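Local coordinates for protein NAD(FAD)-dependent dehydrogenase, NirB-family (N-terminal domain) (Clostridium acetobutylicum, PDB 3KLJ) that uses its bound FAD to pass electrons from NADH to rubredoxin, feeding the dioxygen-scavenging electron transfer chains of this anaerobic bacterium, at residues Ser40-Leu44 against Val79-Glu83; Ala124-Leu130 against Cys222-Ala226; Ile156-Glu160 against Ile306-Ser310; Thr239-Ser243 against Thr255-Ile260. All coordinates share one frame. Residue numbers count along the deposited sequence, not the author numbering.

Interaction 1. Residues Ser40-Leu44 against Val79-Glu83; sequences SEKYL and VITSE. With FAD (flavin-adenine dinucleotide), chain B.
Ser40 lies in the irregular loop that follows strand 35-38 and runs beside residues 79-83, which lead out of strand 78-80, its CA 4.5 Å from that of Ser82. With chi1 in p (65°) and CB directed away from residues 79-83, Ser40 OG accepts a very short hydrogen bond, 2.4 Å, from O2B of the FAD adenosine ribose. Its backbone O lies 3.4 Å from Ser82 CA in a CA-H...O contact. Glu41 carries the one hydrogen bond between the segments, Ser82 N to Glu41 O at 3.0 Å and 164°, while its m,t side chain reaches the cofactor, OE2 standing 2.8 Å from FAD O3B; OE2 is also salt-bridged to Arg48, and OE1 bonds Tyr46. An acidic residue just past the second strand, set against a ribose hydroxyl, is the classic mark of a dinucleotide-binding Rossmann fold, and here 78-80 is the edge strand next to 35-38. Ser82 turns the second backbone with positive phi (54°/33°). Lys42 rests its CB 3.4 Å from Ser82 OG and sends NZ away to Asp134, which also binds Tyr43 OH. Leu44, chi1 off-rotamer at -91°, brings CD1 to 3.9 Å from Val79 CG1 and 4.4 Å from Thr81 CG2, against Tyr72 of helix 69-74.

Interaction 2. Residues Ala124-Leu130 against Cys222-Ala226; sequences ADEIFSL and CVITA. With FAD (flavin-adenine dinucleotide), chain B.
Val223 and Phe128 form the apolar centre, on opposite faces of a short parallel strand pair. On one face Val223 CG2 lies 3.7 Å from Ala124 CB and 3.8 Å from Ile127 CG1, with Ile218 of helix 215-220 packed alongside. On the other, Phe128 (chi1 m, chi2 91°) places CD1 3.8 Å from Cys222 SG, an oblique sulfur-aromatic contact with SG 4.5 Å from the ring centroid and 40° off its normal; Phe128 CB meets Ile224 CG1 at 4.2 Å. Phe128 pairs with Ile224, CA to CA 4.5 Å. Its backbone supplies both firm bonds of the pair, Phe128 N to Val223 O (2.8 Å, 166°) and Thr225 N to Phe128 O (2.7 Å, 156°), so Phe128 bonds the residues on either side of Ile224, the pattern of a parallel bridge. End to end, the two backbones diverge by 67°, and waters fill the gaps on both flanks: one joins Glu126 O (2.5 Å) to Val223 N (2.8 Å), the other Leu130 N (2.7 Å) to Thr225 O (2.7 Å). Beyond, Leu130 CD2 reaches FAD C7M at 3.8 Å. Strand 127-128 thus forms the edge, beside 222-225, of the parallel five-stranded sheet in the Rossmann-type NADH-binding domain.

Interaction 3. Residues Ile156-Glu160 against Ile306-Ser310; sequences ILGIE and ILKVS. With FAD (flavin-adenine dinucleotide), chain B.
A cis peptide bond precedes Leu307, within a weakly bonded strand that lies against the start of helix 156-168. Strand and helix run nearly parallel, 14° between their directions and 8.3 Å between axes, with Glu160 CA 5.3 Å from Val309 CA and Ile156 CA 6.6 Å from Leu307 CA. Glu160, chi1 m and chi2 t, extends OE2 to accept a hydrogen bond from Lys308 N (3.1 Å, 159°). The helix start carries Gly158, last glycine of a sequence that fits a GxGxxG pattern, as in Rossmann-type dinucleotide-binding domains; strand 306-309 is the edge of the antiparallel C-terminal sheet, so the contact joins two domains. Ile156 points at the strand, its CD1 3.5 Å from Ile306 CD1 and its CG1 3.6 Å from Leu307 CD1. One turn on, Ile159 CG2 meets Val309 CG2 at 3.5 Å, beside Leu198. Lys308 stretches its m,t,t,t chain to the flavin, NZ giving FAD O4 a weak 3.3 Å hydrogen bond, while Leu157, its CB pointing away from the strand, has CD1 3.4 Å from FAD C7M.

Interaction 4. Residues Thr239-Ser243 against Thr255-Ile260; sequences TEIAS and TSIKDI
Neither segment forms regular secondary structure apart from Ile260, where strand 260-262 begins; their backbones come closest at Ile241 and Ser256, CA to CA 5.4 Å. Each holds an ST turn: Ile241 N donates to Thr239 OG1 (3.1 Å, 164°) and Ile257 N to Thr255 OG1 (3.1 Å, 163°), both threonines having chi1 p. A type II beta turn runs from Ile257 to Ile260, with Asp259 at positive phi (72°/6°) and Ile260 N to Ile257 O at 3.2 Å. Thr255 N (3.0 Å) and OG1 (2.9 Å) both donate to Ile260 O, closing the loop onto the first residue of strand 260-262, edge of the parallel sheet in the FAD-binding domain. A water links the segments, donating to Ala242 O (2.9 Å) and accepting from Ser256 N (2.8 Å). Ile241, m,t, is the apolar hub: its CG1 lies 3.8 Å from Ile257 CG1 and its CD1 4.0 Å from Ile260 CD1, over Ile110 of the neighbouring strand 107-110 and Ile88. At the exposed side Ser256 OG, in the conformer given, comes within 3.0 Å of Ala242 CB.

In the fold
Three of the four contacts are laid out along the extended FAD. Interaction 1 meets the adenosine ribose, whereas interactions 2 and 3 both approach the flavin methyl C7M, and interaction 3 also reaches O4; the centres of interactions 1 and 3 lie about 29 Å apart. Interactions 2 and 3 touch directly: Ala226 CB is 3.7 Å from Gly158 CA and Leu130 O is 4.1 Å from Leu157 CD2, linking the ends of two strands of the NADH-domain sheet to the helix that meets the C-terminal domain. Interaction 4 stands apart, about 12 Å from FAD at the Ile241 side chain and about 16 Å from interaction 1 by nearest atoms. Its centre is about 35 Å from that of interaction 3, within whose chain loop it is nested.

Interaction 1. Residues Ser40-Leu44 against Val79-Glu83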
# COMPACT_ATOMS: atom_id res chain seq x y z
N SER A 40 -13.90 -5.88 -10.05
CA SER A 40 -14.48 -4.63 -10.56
C SER A 40 -13.75 -4.11 -11.80
O SER A 40 -14.36 -3.43 -12.63
CB SER A 40 -14.50 -3.57 -9.46
OG SER A 40 -13.18 -3.21 -9.08
N GLU A 41 -12.45 -4.42 -11.91
CA GLU A 41 -11.63 -4.00 -13.06
C GLU A 41 -11.81 -4.96 -14.24
O GLU A 41 -12.31 -6.08 -14.08
CB GLU A 41 -10.15 -3.92 -12.68
CG GLU A 41 -9.84 -3.11 -11.41
CD GLU A 41 -8.34 -2.86 -11.21
OE1 GLU A 41 -7.65 -2.55 -12.19
OE2 GLU A 41 -7.87 -2.96 -10.06
N LYS A 42 -11.39 -4.52 -15.43
CA LYS A 42 -11.52 -5.36 -16.63
C LYS A 42 -10.27 -6.21 -16.89
O LYS A 42 -10.15 -6.84 -17.94
CB LYS A 42 -11.91 -4.52 -17.86
CG LYS A 42 -11.07 -3.29 -18.11
CD LYS A 42 -11.63 -2.47 -19.28
CE LYS A 42 -11.09 -1.03 -19.26
NZ LYS A 42 -11.73 -0.22 -18.18
N TYR A 43 -9.37 -6.23 -15.91
CA TYR A 43 -8.10 -6.95 -16.01
C TYR A 43 -7.99 -8.03 -14.94
O TYR A 43 -8.54 -7.89 -13.84
CB TYR A 43 -6.90 -5.97 -15.90
CG TYR A 43 -7.08 -4.73 -16.75
CD1 TYR A 43 -7.01 -4.79 -18.14
CD2 TYR A 43 -7.37 -3.49 -16.16
CE1 TYR A 43 -7.19 -3.65 -18.93
CE2 TYR A 43 -7.55 -2.35 -16.94
CZ TYR A 43 -7.46 -2.44 -18.32
OH TYR A 43 -7.64 -1.32 -19.10
N LEU A 44 -7.29 -9.11 -15.27
CA LEU A 44 -6.91 -10.14 -14.30
C LEU A 44 -6.00 -9.55 -13.20
O LEU A 44 -5.49 -8.44 -13.36
CB LEU A 44 -6.20 -11.28 -15.03
CG LEU A 44 -7.02 -12.48 -15.56
CD1 LEU A 44 -8.54 -12.39 -15.38
CD2 LEU A 44 -6.64 -12.85 -16.98
N VAL A 79 -13.33 -16.30 -13.33
CA VAL A 79 -13.17 -14.88 -13.05
C VAL A 79 -14.27 -14.10 -13.76
O VAL A 79 -14.41 -14.18 -14.98
CB VAL A 79 -11.79 -14.35 -13.48
CG1 VAL A 79 -11.62 -12.88 -13.08
CG2 VAL A 79 -10.67 -15.19 -12.86
N ILE A 80 -15.07 -13.38 -12.98
CA ILE A 80 -16.07 -12.47 -13.54
C ILE A 80 -15.49 -11.06 -13.47
O ILE A 80 -15.39 -10.48 -12.38
CB ILE A 80 -17.42 -12.54 -12.80
CG1 ILE A 80 -17.73 -13.98 -12.36
CG2 ILE A 80 -18.54 -11.99 -13.69
CD1 ILE A 80 -18.88 -14.09 -11.37
N THR A 81 -15.11 -10.52 -14.63
CA THR A 81 -14.50 -9.19 -14.69
C THR A 81 -15.55 -8.10 -14.87
O THR A 81 -16.69 -8.39 -15.27
CB THR A 81 -13.46 -9.07 -15.84
OG1 THR A 81 -14.04 -9.57 -17.05
CG2 THR A 81 -12.19 -9.85 -15.50
N SER A 82 -15.16 -6.86 -14.57
CA SER A 82 -16.01 -5.68 -14.64
C SER A 82 -17.31 -5.85 -13.85
O SER A 82 -18.36 -5.32 -14.22
CB SER A 82 -16.29 -5.29 -16.10
OG SER A 82 -15.10 -4.92 -16.77
N GLU A 83 -17.23 -6.59 -12.75
CA GLU A 83 -18.37 -6.80 -11.87
C GLU A 83 -18.04 -6.40 -10.43
O GLU A 83 -16.95 -6.67 -9.92
CB GLU A 83 -18.85 -8.25 -11.96
CG GLU A 83 -20.34 -8.43 -11.65
CD GLU A 83 -21.25 -7.68 -12.62
OE1 GLU A 83 -21.90 -6.71 -12.18
OE2 GLU A 83 -21.30 -8.05 -13.81
PA FAD B . -5.97 -4.58 -4.43
O1A FAD B . -6.51 -3.18 -4.30
O2A FAD B . -4.64 -4.64 -5.13
O5B FAD B . -7.04 -5.49 -5.20
C5B FAD B . -8.40 -5.48 -4.83
C4B FAD B . -9.27 -5.66 -6.08
O4B FAD B . -10.64 -5.77 -5.70
C3B FAD B . -9.17 -4.44 -7.00
O3B FAD B . -8.87 -4.87 -8.31
C2B FAD B . -10.53 -3.78 -6.92
O2B FAD B . -10.93 -3.23 -8.16
C1B FAD B . -11.43 -4.93 -6.52
N9A FAD B . -12.66 -4.51 -5.82
C8A FAD B . -12.81 -3.47 -4.95
N7A FAD B . -14.10 -3.44 -4.54
C5A FAD B . -14.77 -4.45 -5.12
C6A FAD B . -16.10 -4.86 -5.04
N6A FAD B . -17.02 -4.05 -4.51
N1A FAD B . -16.51 -5.96 -5.78
C2A FAD B . -15.61 -6.64 -6.59
N3A FAD B . -14.30 -6.22 -6.66
C4A FAD B . -13.88 -5.14 -5.94
N1 FAD B . 2.95 -2.23 -1.61
C2 FAD B . 4.20 -2.60 -1.16
O2 FAD B . 4.30 -3.44 -0.28
N3 FAD B . 5.34 -2.04 -1.70
C4 FAD B . 5.24 -1.10 -2.70
O4 FAD B . 6.28 -0.61 -3.15
C4X FAD B . 3.97 -0.71 -3.16
N5 FAD B . 3.84 0.24 -4.17
C5X FAD B . 2.59 0.61 -4.62
C6 FAD B . 2.46 1.57 -5.63
C7 FAD B . 1.18 1.93 -6.09
C7M FAD B . 1.04 2.96 -7.18
C8 FAD B . 0.05 1.36 -5.52
C8M FAD B . -1.34 1.73 -5.99
C9 FAD B . 0.18 0.41 -4.51
C9A FAD B . 1.45 0.03 -4.06
N10 FAD B . 1.58 -0.92 -3.05
C10 FAD B . 2.83 -1.29 -2.60
C1' FAD B . 0.36 -1.52 -2.43
C2' FAD B . 0.02 -2.88 -3.01
O2' FAD B . -0.32 -2.72 -4.37
C3' FAD B . -1.15 -3.43 -2.22
O3' FAD B . -0.75 -3.68 -0.89
C4' FAD B . -1.73 -4.71 -2.80
O4' FAD B . -2.11 -4.51 -4.16
C5' FAD B . -2.97 -5.08 -2.00
O5' FAD B . -3.59 -6.15 -2.67
P FAD B . -5.12 -6.46 -2.41
O1P FAD B . -5.52 -7.69 -3.21
O2P FAD B . -5.42 -6.56 -0.93
O3P FAD B . -5.92 -5.15 -2.92

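Interaction 2. Residues Ala124-Leu130 against Cys222-Ala226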
# COMPACT_ATOMS: atom_id res chain seq x y z
N ALA A 124 -7.76 23.25 -9.84
CA ALA A 124 -7.66 22.05 -10.68
C ALA A 124 -9.02 21.65 -11.24
O ALA A 124 -9.96 21.41 -10.48
CB ALA A 124 -7.04 20.90 -9.90
N ASP A 125 -9.11 21.57 -12.56
CA ASP A 125 -10.31 21.06 -13.21
C ASP A 125 -10.45 19.56 -12.97
O ASP A 125 -11.51 19.08 -12.55
CB ASP A 125 -10.30 21.37 -14.71
CG ASP A 125 -11.05 22.65 -15.05
OD1 ASP A 125 -10.88 23.66 -14.33
OD2 ASP A 125 -11.81 22.65 -16.04
N GLU A 126 -9.37 18.82 -13.24
CA GLU A 126 -9.37 17.38 -13.05
C GLU A 126 -8.27 16.99 -12.07
O GLU A 126 -7.13 17.43 -12.20
CB GLU A 126 -9.18 16.67 -14.39
CG GLU A 126 -9.43 15.15 -14.34
CD GLU A 126 -9.73 14.54 -15.70
OE1 GLU A 126 -9.71 15.27 -16.72
OE2 GLU A 126 -10.00 13.31 -15.76
N ILE A 127 -8.64 16.18 -11.07
CA ILE A 127 -7.67 15.60 -10.15
C ILE A 127 -7.52 14.12 -10.45
O ILE A 127 -8.50 13.40 -10.59
CB ILE A 127 -8.06 15.80 -8.65
CG1 ILE A 127 -7.91 17.26 -8.23
CG2 ILE A 127 -7.20 14.94 -7.75
CD1 ILE A 127 -9.20 18.05 -8.24
N PHE A 128 -6.27 13.68 -10.57
CA PHE A 128 -5.97 12.28 -10.81
C PHE A 128 -5.39 11.66 -9.55
O PHE A 128 -4.83 12.36 -8.69
CB PHE A 128 -4.96 12.14 -11.95
CG PHE A 128 -5.48 12.66 -13.27
CD1 PHE A 128 -5.26 13.97 -13.65
CD2 PHE A 128 -6.21 11.83 -14.12
CE1 PHE A 128 -5.76 14.45 -14.86
CE2 PHE A 128 -6.71 12.30 -15.33
CZ PHE A 128 -6.48 13.61 -15.70
N SER A 129 -5.55 10.35 -9.43
CA SER A 129 -4.73 9.58 -8.51
C SER A 129 -4.33 8.27 -9.14
O SER A 129 -4.95 7.82 -10.10
CB SER A 129 -5.40 9.36 -7.15
OG SER A 129 -6.79 9.32 -7.24
N LEU A 130 -3.27 7.68 -8.61
CA LEU A 130 -2.76 6.45 -9.13
C LEU A 130 -3.12 5.32 -8.18
O LEU A 130 -2.51 5.17 -7.11
CB LEU A 130 -1.24 6.55 -9.33
CG LEU A 130 -0.50 5.31 -9.83
CD1 LEU A 130 -1.06 4.88 -11.19
CD2 LEU A 130 1.01 5.58 -9.91
N CYS A 222 -0.76 18.36 -15.12
CA CYS A 222 -1.59 17.22 -14.77
C CYS A 222 -1.45 17.06 -13.25
O CYS A 222 -0.34 16.87 -12.75
CB CYS A 222 -1.12 15.97 -15.52
SG CYS A 222 -1.68 14.40 -14.84
N VAL A 223 -2.56 17.18 -12.53
CA VAL A 223 -2.48 17.17 -11.07
C VAL A 223 -2.91 15.83 -10.48
O VAL A 223 -4.01 15.33 -10.72
CB VAL A 223 -3.20 18.40 -10.39
CG1 VAL A 223 -3.13 19.64 -11.29
CG2 VAL A 223 -4.63 18.09 -10.06
N ILE A 224 -1.98 15.24 -9.74
CA ILE A 224 -2.16 13.91 -9.17
C ILE A 224 -2.08 14.01 -7.65
O ILE A 224 -1.10 14.49 -7.10
CB ILE A 224 -1.08 12.93 -9.69
CG1 ILE A 224 -0.92 13.07 -11.21
CG2 ILE A 224 -1.41 11.50 -9.32
CD1 ILE A 224 0.49 12.96 -11.70
N THR A 225 -3.12 13.56 -6.97
CA THR A 225 -3.10 13.52 -5.51
C THR A 225 -2.62 12.15 -5.06
O THR A 225 -3.08 11.13 -5.55
CB THR A 225 -4.47 13.89 -4.89
OG1 THR A 225 -5.50 13.09 -5.50
CG2 THR A 225 -4.77 15.37 -5.10
N ALA A 226 -1.64 12.15 -4.17
CA ALA A 226 -1.09 10.94 -3.58
C ALA A 226 -1.16 11.17 -2.07
O ALA A 226 -0.17 11.53 -1.43
CB ALA A 226 0.37 10.74 -4.04
PA FAD B . -5.97 -4.58 -4.43
O1A FAD B . -6.51 -3.18 -4.30
O2A FAD B . -4.64 -4.64 -5.13
O5B FAD B . -7.04 -5.49 -5.20
C5B FAD B . -8.40 -5.48 -4.83
C4B FAD B . -9.27 -5.66 -6.08
O4B FAD B . -10.64 -5.77 -5.70
C3B FAD B . -9.17 -4.44 -7.00
O3B FAD B . -8.87 -4.87 -8.31
C2B FAD B . -10.53 -3.78 -6.92
O2B FAD B . -10.93 -3.23 -8.16
C1B FAD B . -11.43 -4.93 -6.52
N9A FAD B . -12.66 -4.51 -5.82
C8A FAD B . -12.81 -3.47 -4.95
N7A FAD B . -14.10 -3.44 -4.54
C5A FAD B . -14.77 -4.45 -5.12
C6A FAD B . -16.10 -4.86 -5.04
N6A FAD B . -17.02 -4.05 -4.51
N1A FAD B . -16.51 -5.96 -5.78
C2A FAD B . -15.61 -6.64 -6.59
N3A FAD B . -14.30 -6.22 -6.66
C4A FAD B . -13.88 -5.14 -5.94
N1 FAD B . 2.95 -2.23 -1.61
C2 FAD B . 4.20 -2.60 -1.16
O2 FAD B . 4.30 -3.44 -0.28
N3 FAD B . 5.34 -2.04 -1.70
C4 FAD B . 5.24 -1.10 -2.70
O4 FAD B . 6.28 -0.61 -3.15
C4X FAD B . 3.97 -0.71 -3.16
N5 FAD B . 3.84 0.24 -4.17
C5X FAD B . 2.59 0.61 -4.62
C6 FAD B . 2.46 1.57 -5.63
C7 FAD B . 1.18 1.93 -6.09
C7M FAD B . 1.04 2.96 -7.18
C8 FAD B . 0.05 1.36 -5.52
C8M FAD B . -1.34 1.73 -5.99
C9 FAD B . 0.18 0.41 -4.51
C9A FAD B . 1.45 0.03 -4.06
N10 FAD B . 1.58 -0.92 -3.05
C10 FAD B . 2.83 -1.29 -2.60
C1' FAD B . 0.36 -1.52 -2.43
C2' FAD B . 0.02 -2.88 -3.01
O2' FAD B . -0.32 -2.72 -4.37
C3' FAD B . -1.15 -3.43 -2.22
O3' FAD B . -0.75 -3.68 -0.89
C4' FAD B . -1.73 -4.71 -2.80
O4' FAD B . -2.11 -4.51 -4.16
C5' FAD B . -2.97 -5.08 -2.00
O5' FAD B . -3.59 -6.15 -2.67
P FAD B . -5.12 -6.46 -2.41
O1P FAD B . -5.52 -7.69 -3.21
O2P FAD B . -5.42 -6.56 -0.93
O3P FAD B . -5.92 -5.15 -2.92
O HOH W 1 -5.05 17.89 -13.47
O HOH W 2 -2.19 8.73 -6.31

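Interaction 3. Residues Ile156-Glu160 against Ile306-Ser310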
# COMPACT_ATOMS: atom_id res chain seq x y z
N ILE A 156 5.73 8.32 0.05
CA ILE A 156 6.54 7.46 -0.82
C ILE A 156 6.01 7.37 -2.26
O ILE A 156 6.77 7.54 -3.23
CB ILE A 156 6.63 6.03 -0.22
CG1 ILE A 156 7.91 5.86 0.57
CG2 ILE A 156 6.54 4.92 -1.29
CD1 ILE A 156 7.74 6.12 2.05
N LEU A 157 4.72 7.09 -2.39
CA LEU A 157 4.10 6.92 -3.70
C LEU A 157 4.18 8.21 -4.53
O LEU A 157 4.46 8.16 -5.73
CB LEU A 157 2.66 6.43 -3.54
CG LEU A 157 1.69 6.36 -4.73
CD1 LEU A 157 2.35 5.90 -6.02
CD2 LEU A 157 0.54 5.45 -4.36
N GLY A 158 3.96 9.35 -3.88
CA GLY A 158 4.05 10.64 -4.56
C GLY A 158 5.45 10.90 -5.12
O GLY A 158 5.60 11.38 -6.25
N ILE A 159 6.46 10.55 -4.33
CA ILE A 159 7.85 10.68 -4.75
C ILE A 159 8.20 9.70 -5.87
O ILE A 159 8.76 10.10 -6.89
CB ILE A 159 8.84 10.56 -3.56
CG1 ILE A 159 8.44 11.53 -2.44
CG2 ILE A 159 10.24 10.94 -4.02
CD1 ILE A 159 9.07 11.22 -1.09
N GLU A 160 7.86 8.42 -5.71
CA GLU A 160 8.08 7.43 -6.76
C GLU A 160 7.40 7.80 -8.09
O GLU A 160 7.99 7.60 -9.15
CB GLU A 160 7.63 6.04 -6.32
CG GLU A 160 8.53 5.42 -5.25
CD GLU A 160 8.07 4.03 -4.84
OE1 GLU A 160 6.97 3.62 -5.23
OE2 GLU A 160 8.83 3.36 -4.11
N ILE A 306 11.80 0.73 2.17
CA ILE A 306 11.41 1.76 1.22
C ILE A 306 12.71 2.48 0.83
O ILE A 306 13.77 2.11 1.31
CB ILE A 306 10.31 2.69 1.80
CG1 ILE A 306 10.74 3.29 3.15
CG2 ILE A 306 8.99 1.93 1.92
CD1 ILE A 306 9.62 3.88 4.00
N LEU A 307 12.69 3.38 -0.13
CA LEU A 307 11.72 3.40 -1.20
C LEU A 307 12.55 3.24 -2.46
O LEU A 307 13.77 3.37 -2.42
CB LEU A 307 10.91 4.71 -1.20
CG LEU A 307 11.48 6.08 -1.59
CD1 LEU A 307 10.36 7.10 -1.69
CD2 LEU A 307 12.55 6.57 -0.63
N LYS A 308 11.89 2.94 -3.57
CA LYS A 308 12.62 2.66 -4.80
C LYS A 308 12.93 3.96 -5.56
O LYS A 308 13.06 3.95 -6.78
CB LYS A 308 11.83 1.69 -5.68
CG LYS A 308 11.35 0.42 -4.97
CD LYS A 308 10.06 -0.08 -5.60
CE LYS A 308 9.48 -1.27 -4.85
NZ LYS A 308 8.24 -1.77 -5.53
N VAL A 309 13.05 5.07 -4.83
CA VAL A 309 13.12 6.39 -5.48
C VAL A 309 14.53 6.94 -5.65
O VAL A 309 15.33 6.93 -4.71
CB VAL A 309 12.20 7.46 -4.83
CG1 VAL A 309 12.95 8.32 -3.82
CG2 VAL A 309 11.55 8.33 -5.91
N SER A 310 14.80 7.40 -6.87
CA SER A 310 16.03 8.11 -7.23
C SER A 310 17.31 7.47 -6.69
O SER A 310 18.33 8.14 -6.53
CB SER A 310 15.92 9.58 -6.81
OG SER A 310 14.78 10.19 -7.39
PA FAD B . -5.97 -4.58 -4.43
O1A FAD B . -6.51 -3.18 -4.30
O2A FAD B . -4.64 -4.64 -5.13
O5B FAD B . -7.04 -5.49 -5.20
C5B FAD B . -8.40 -5.48 -4.83
C4B FAD B . -9.27 -5.66 -6.08
O4B FAD B . -10.64 -5.77 -5.70
C3B FAD B . -9.17 -4.44 -7.00
O3B FAD B . -8.87 -4.87 -8.31
C2B FAD B . -10.53 -3.78 -6.92
O2B FAD B . -10.93 -3.23 -8.16
C1B FAD B . -11.43 -4.93 -6.52
N9A FAD B . -12.66 -4.51 -5.82
C8A FAD B . -12.81 -3.47 -4.95
N7A FAD B . -14.10 -3.44 -4.54
C5A FAD B . -14.77 -4.45 -5.12
C6A FAD B . -16.10 -4.86 -5.04
N6A FAD B . -17.02 -4.05 -4.51
N1A FAD B . -16.51 -5.96 -5.78
C2A FAD B . -15.61 -6.64 -6.59
N3A FAD B . -14.30 -6.22 -6.66
C4A FAD B . -13.88 -5.14 -5.94
N1 FAD B . 2.95 -2.23 -1.61
C2 FAD B . 4.20 -2.60 -1.16
O2 FAD B . 4.30 -3.44 -0.28
N3 FAD B . 5.34 -2.04 -1.70
C4 FAD B . 5.24 -1.10 -2.70
O4 FAD B . 6.28 -0.61 -3.15
C4X FAD B . 3.97 -0.71 -3.16
N5 FAD B . 3.84 0.24 -4.17
C5X FAD B . 2.59 0.61 -4.62
C6 FAD B . 2.46 1.57 -5.63
C7 FAD B . 1.18 1.93 -6.09
C7M FAD B . 1.04 2.96 -7.18
C8 FAD B . 0.05 1.36 -5.52
C8M FAD B . -1.34 1.73 -5.99
C9 FAD B . 0.18 0.41 -4.51
C9A FAD B . 1.45 0.03 -4.06
N10 FAD B . 1.58 -0.92 -3.05
C10 FAD B . 2.83 -1.29 -2.60
C1' FAD B . 0.36 -1.52 -2.43
C2' FAD B . 0.02 -2.88 -3.01
O2' FAD B . -0.32 -2.72 -4.37
C3' FAD B . -1.15 -3.43 -2.22
O3' FAD B . -0.75 -3.68 -0.89
C4' FAD B . -1.73 -4.71 -2.80
O4' FAD B . -2.11 -4.51 -4.16
C5' FAD B . -2.97 -5.08 -2.00
O5' FAD B . -3.59 -6.15 -2.67
P FAD B . -5.12 -6.46 -2.41
O1P FAD B . -5.52 -7.69 -3.21
O2P FAD B . -5.42 -6.56 -0.93
O3P FAD B . -5.92 -5.15 -2.92

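Interaction 4. Residues Thr239-Ser243 against Thr255-Ile260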
# COMPACT_ATOMS: atom_id res chain seq x y z
N THR A 239 -24.25 -5.16 7.03
CA THR A 239 -23.99 -6.41 7.74
C THR A 239 -23.40 -6.16 9.13
O THR A 239 -23.10 -5.02 9.49
CB THR A 239 -23.02 -7.29 6.95
OG1 THR A 239 -21.68 -6.82 7.15
CG2 THR A 239 -23.35 -7.27 5.46
N GLU A 240 -23.23 -7.24 9.88
CA GLU A 240 -22.57 -7.15 11.17
C GLU A 240 -21.08 -7.50 11.11
O GLU A 240 -20.48 -7.81 12.13
CB GLU A 240 -23.30 -8.02 12.21
CG GLU A 240 -24.71 -7.54 12.54
CD GLU A 240 -24.73 -6.09 13.01
OE1 GLU A 240 -25.40 -5.26 12.36
OE2 GLU A 240 -24.07 -5.78 14.02
N ILE A 241 -20.49 -7.43 9.91
CA ILE A 241 -19.06 -7.68 9.76
C ILE A 241 -18.29 -6.56 10.46
O ILE A 241 -18.46 -5.38 10.14
CB ILE A 241 -18.64 -7.77 8.27
CG1 ILE A 241 -19.25 -9.02 7.61
CG2 ILE A 241 -17.10 -7.77 8.13
CD1 ILE A 241 -19.33 -8.94 6.09
N ALA A 242 -17.47 -6.93 11.44
CA ALA A 242 -16.80 -5.94 12.27
C ALA A 242 -15.71 -5.24 11.48
O ALA A 242 -15.00 -5.87 10.70
CB ALA A 242 -16.22 -6.58 13.52
N SER A 243 -15.61 -3.93 11.67
CA SER A 243 -14.58 -3.14 11.02
C SER A 243 -14.18 -1.96 11.88
O SER A 243 -14.98 -1.46 12.68
CB SER A 243 -15.04 -2.66 9.63
OG SER A 243 -16.13 -1.76 9.73
N THR A 255 -13.48 -13.26 9.64
CA THR A 255 -14.12 -12.03 10.10
C THR A 255 -15.02 -12.35 11.31
O THR A 255 -15.02 -13.48 11.81
CB THR A 255 -15.00 -11.40 8.99
OG1 THR A 255 -16.20 -12.19 8.82
CG2 THR A 255 -14.25 -11.31 7.65
N SER A 256 -15.77 -11.34 11.76
CA SER A 256 -16.78 -11.45 12.81
C SER A 256 -17.87 -12.45 12.51
O SER A 256 -18.57 -12.92 13.40
CB SER A 256 -17.48 -10.10 12.97
OG SER A 256 -16.99 -9.42 14.08
N ILE A 257 -18.05 -12.74 11.22
CA ILE A 257 -19.19 -13.54 10.76
C ILE A 257 -18.73 -14.87 10.21
O ILE A 257 -17.82 -14.92 9.38
CB ILE A 257 -20.01 -12.78 9.67
CG1 ILE A 257 -20.54 -11.45 10.21
CG2 ILE A 257 -21.12 -13.66 9.08
CD1 ILE A 257 -21.49 -11.55 11.42
N LYS A 258 -19.38 -15.94 10.65
CA LYS A 258 -19.03 -17.29 10.22
C LYS A 258 -18.98 -17.40 8.69
O LYS A 258 -19.82 -16.84 7.99
CB LYS A 258 -20.03 -18.31 10.79
CG LYS A 258 -19.52 -19.76 10.79
CD LYS A 258 -18.33 -19.92 11.75
CE LYS A 258 -17.52 -21.20 11.49
NZ LYS A 258 -16.08 -20.98 11.86
N ASP A 259 -17.94 -18.09 8.20
CA ASP A 259 -17.82 -18.46 6.79
C ASP A 259 -17.50 -17.28 5.87
O ASP A 259 -17.43 -17.44 4.64
CB ASP A 259 -19.05 -19.23 6.31
CG ASP A 259 -19.14 -20.63 6.89
OD1 ASP A 259 -20.26 -21.15 6.98
OD2 ASP A 259 -18.09 -21.21 7.24
N ILE A 260 -17.27 -16.12 6.49
CA ILE A 260 -16.73 -14.96 5.78
C ILE A 260 -15.31 -14.62 6.24
O ILE A 260 -15.07 -14.43 7.44
CB ILE A 260 -17.63 -13.72 5.93
CG1 ILE A 260 -19.06 -14.02 5.46
CG2 ILE A 260 -16.99 -12.53 5.17
CD1 ILE A 260 -19.98 -12.81 5.48
O HOH W 3 -14.87 -8.75 11.00